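Local coordinates for protein BIS(5'-nucleosyl)-tetraphosphatase (Diadenosine tetraphosphatase), putative (Plasmodium falciparum, PDB 5CFJ) that probably hydrolyses diadenosine tetraphosphate asymmetrically, as a member of the Nudix hydrolase family, at residues 53-56 / 57-61. Numbering follows the deposited sequence.
Sequences NNES and GLETA
A capping box formed by Ser-56 and Glu-59 starts helix 57-69, the helix of the Nudix box, as the chain leaves the loop that follows strand 44-50. Ser-56 is the N-cap: with chi1 at 64°, its OG sits between its own N and carbonyl carbon and faces the first turn, where it accepts from Glu-59 N at 3.0 Å. Glu-59 answers in the other direction. A chi1 of -76° sets CG beside the backbone N and anti to the carbonyl carbon, which sends the extended chain back past Ser-56 OG, and OE1 takes the N-H of Ser-56 at 2.9 Å, on the anti side of the carboxylate and somewhat out of its plane. Between these two bonds the first helical backbone bond closes, from Thr-60 N to Ser-56 O at 3.0 Å.

One residue earlier, Glu-55 reaches across to Thr-60, the two side chains crossing at about a right angle. Thr-60 OG1 donates to Glu-55 OE1 at 2.6 Å, from above the carboxylate plane, 40° out of it. Glu-55 OE1 also accepts from Glu-52 N, while OE2 forms a salt bridge with Arg-63, about one turn beyond Thr-60; Thr-60 OG1 also bonds His-51 ND1. By sequence pattern, Glu-55 and Arg-63 are probably the box's first glutamate and its arginine. Both Glu-55 oxygens are thus engaged, tying loop to helix and limiting carboxylate rotation. The capping box satisfies N-H groups of Ser-56 and Glu-59, and the negative charge of Glu-59 would probably interact favourably with the helix dipole.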
ATOM      1  N   ASN A  53       0.982 -10.082 -17.820  0.58 19.84           N
ATOM      2  CA  ASN A  53       0.038 -10.170 -18.932  0.58 19.71           C
ATOM      3  C   ASN A  53      -1.402 -10.450 -18.559  0.58 21.79           C
ATOM      4  O   ASN A  53      -1.684 -11.264 -17.680  0.58 22.68           O
ATOM      5  CB  ASN A  53       0.472 -11.262 -19.906  0.58 19.79           C
ATOM      6  CG  ASN A  53      -0.437 -11.348 -21.127  0.58 18.25           C
ATOM      7  OD1 ASN A  53      -0.780 -10.332 -21.726  0.58 19.17           O
ATOM      8  ND2 ASN A  53      -0.851 -12.557 -21.488  0.58 20.02           N
ATOM      9  N   ASN A  54      -2.304  -9.792 -19.274  1.00 22.50           N
ATOM     10  CA  ASN A  54      -3.736 -10.056 -19.164  1.00 27.08           C
ATOM     11  C   ASN A  54      -4.202  -9.835 -17.744  1.00 27.30           C
ATOM     12  O   ASN A  54      -4.966 -10.619 -17.184  1.00 31.46           O
ATOM     13  CB  ASN A  54      -4.053 -11.485 -19.628  1.00 31.16           C
ATOM     14  CG  ASN A  54      -5.531 -11.713 -19.908  1.00 39.01           C
ATOM     15  OD1 ASN A  54      -6.390 -10.940 -19.486  1.00 41.85           O
ATOM     16  ND2 ASN A  54      -5.834 -12.807 -20.601  1.00 41.23           N
ATOM     17  N   GLU A  55      -3.675  -8.778 -17.146  1.00 22.87           N
ATOM     18  CA  GLU A  55      -4.088  -8.369 -15.818  1.00 20.78           C
ATOM     19  C   GLU A  55      -4.770  -7.023 -15.877  1.00 19.75           C
ATOM     20  O   GLU A  55      -4.269  -6.101 -16.511  1.00 19.39           O
ATOM     21  CB  GLU A  55      -2.894  -8.289 -14.867  1.00 20.43           C
ATOM     22  CG  GLU A  55      -2.312  -9.632 -14.511  1.00 20.19           C
ATOM     23  CD  GLU A  55      -1.223  -9.541 -13.458  1.00 19.26           C
ATOM     24  OE1 GLU A  55      -0.557  -8.482 -13.343  1.00 17.97           O
ATOM     25  OE2 GLU A  55      -1.039 -10.537 -12.735  1.00 19.10           O
ATOM     26  N   SER A  56      -5.912  -6.916 -15.213  1.00 19.91           N
ATOM     27  CA  SER A  56      -6.444  -5.618 -14.842  1.00 19.40           C
ATOM     28  C   SER A  56      -5.512  -4.999 -13.803  1.00 17.12           C
ATOM     29  O   SER A  56      -4.708  -5.699 -13.181  1.00 17.06           O
ATOM     30  CB  SER A  56      -7.845  -5.753 -14.263  1.00 21.27           C
ATOM     31  OG  SER A  56      -7.779  -6.507 -13.063  1.00 20.24           O
ATOM     32  N   GLY A  57      -5.632  -3.695 -13.579  1.00 16.59           N
ATOM     33  CA  GLY A  57      -4.867  -3.054 -12.520  1.00 16.21           C
ATOM     34  C   GLY A  57      -5.095  -3.742 -11.179  1.00 14.95           C
ATOM     35  O   GLY A  57      -4.156  -3.976 -10.414  1.00 15.07           O
ATOM     36  N   LEU A  58      -6.346  -4.098 -10.902  1.00 15.34           N
ATOM     37  CA  LEU A  58      -6.687  -4.750  -9.644  1.00 15.58           C
ATOM     38  C   LEU A  58      -6.027  -6.123  -9.540  1.00 15.17           C
ATOM     39  O   LEU A  58      -5.502  -6.484  -8.493  1.00 15.33           O
ATOM     40  CB  LEU A  58      -8.205  -4.870  -9.498  1.00 18.23           C
ATOM     41  CG  LEU A  58      -8.699  -5.502  -8.200  1.00 21.28           C
ATOM     42  CD1 LEU A  58      -8.232  -4.700  -6.995  1.00 22.29           C
ATOM     43  CD2 LEU A  58     -10.215  -5.621  -8.211  1.00 23.90           C
ATOM     44  N   GLU A  59      -6.047  -6.897 -10.622  1.00 16.23           N
ATOM     45  CA  GLU A  59      -5.378  -8.194 -10.611  1.00 16.49           C
ATOM     46  C   GLU A  59      -3.887  -8.047 -10.325  1.00 15.29           C
ATOM     47  O   GLU A  59      -3.317  -8.813  -9.548  1.00 15.54           O
ATOM     48  CB  GLU A  59      -5.604  -8.931 -11.934  1.00 17.06           C
ATOM     49  CG  GLU A  59      -6.999  -9.537 -12.055  1.00 20.36           C
ATOM     50  CD  GLU A  59      -7.294 -10.105 -13.430  1.00 23.58           C
ATOM     51  OE1 GLU A  59      -6.708  -9.633 -14.425  1.00 23.82           O
ATOM     52  OE2 GLU A  59      -8.120 -11.031 -13.513  1.00 26.82           O
ATOM     53  N   THR A  60      -3.258  -7.050 -10.936  1.00 14.84           N
ATOM     54  CA  THR A  60      -1.844  -6.795 -10.672  1.00 13.46           C
ATOM     55  C   THR A  60      -1.636  -6.470  -9.194  1.00 13.45           C
ATOM     56  O   THR A  60      -0.750  -7.012  -8.549  1.00 13.37           O
ATOM     57  CB  THR A  60      -1.315  -5.643 -11.537  1.00 14.05           C
ATOM     58  OG1 THR A  60      -1.388  -6.020 -12.918  1.00 15.71           O
ATOM     59  CG2 THR A  60       0.120  -5.289 -11.171  1.00 13.37           C
ATOM     60  N   ALA A  61      -2.477  -5.596  -8.655  1.00 13.23           N
ATOM     61  CA  ALA A  61      -2.364  -5.191  -7.262  1.00 13.05           C
ATOM     62  C   ALA A  61      -2.488  -6.399  -6.325  1.00 12.55           C
ATOM     63  O   ALA A  61      -1.693  -6.566  -5.395  1.00 12.78           O
ATOM     64  CB  ALA A  61      -3.409  -4.164  -6.938  1.00 13.19           C
TER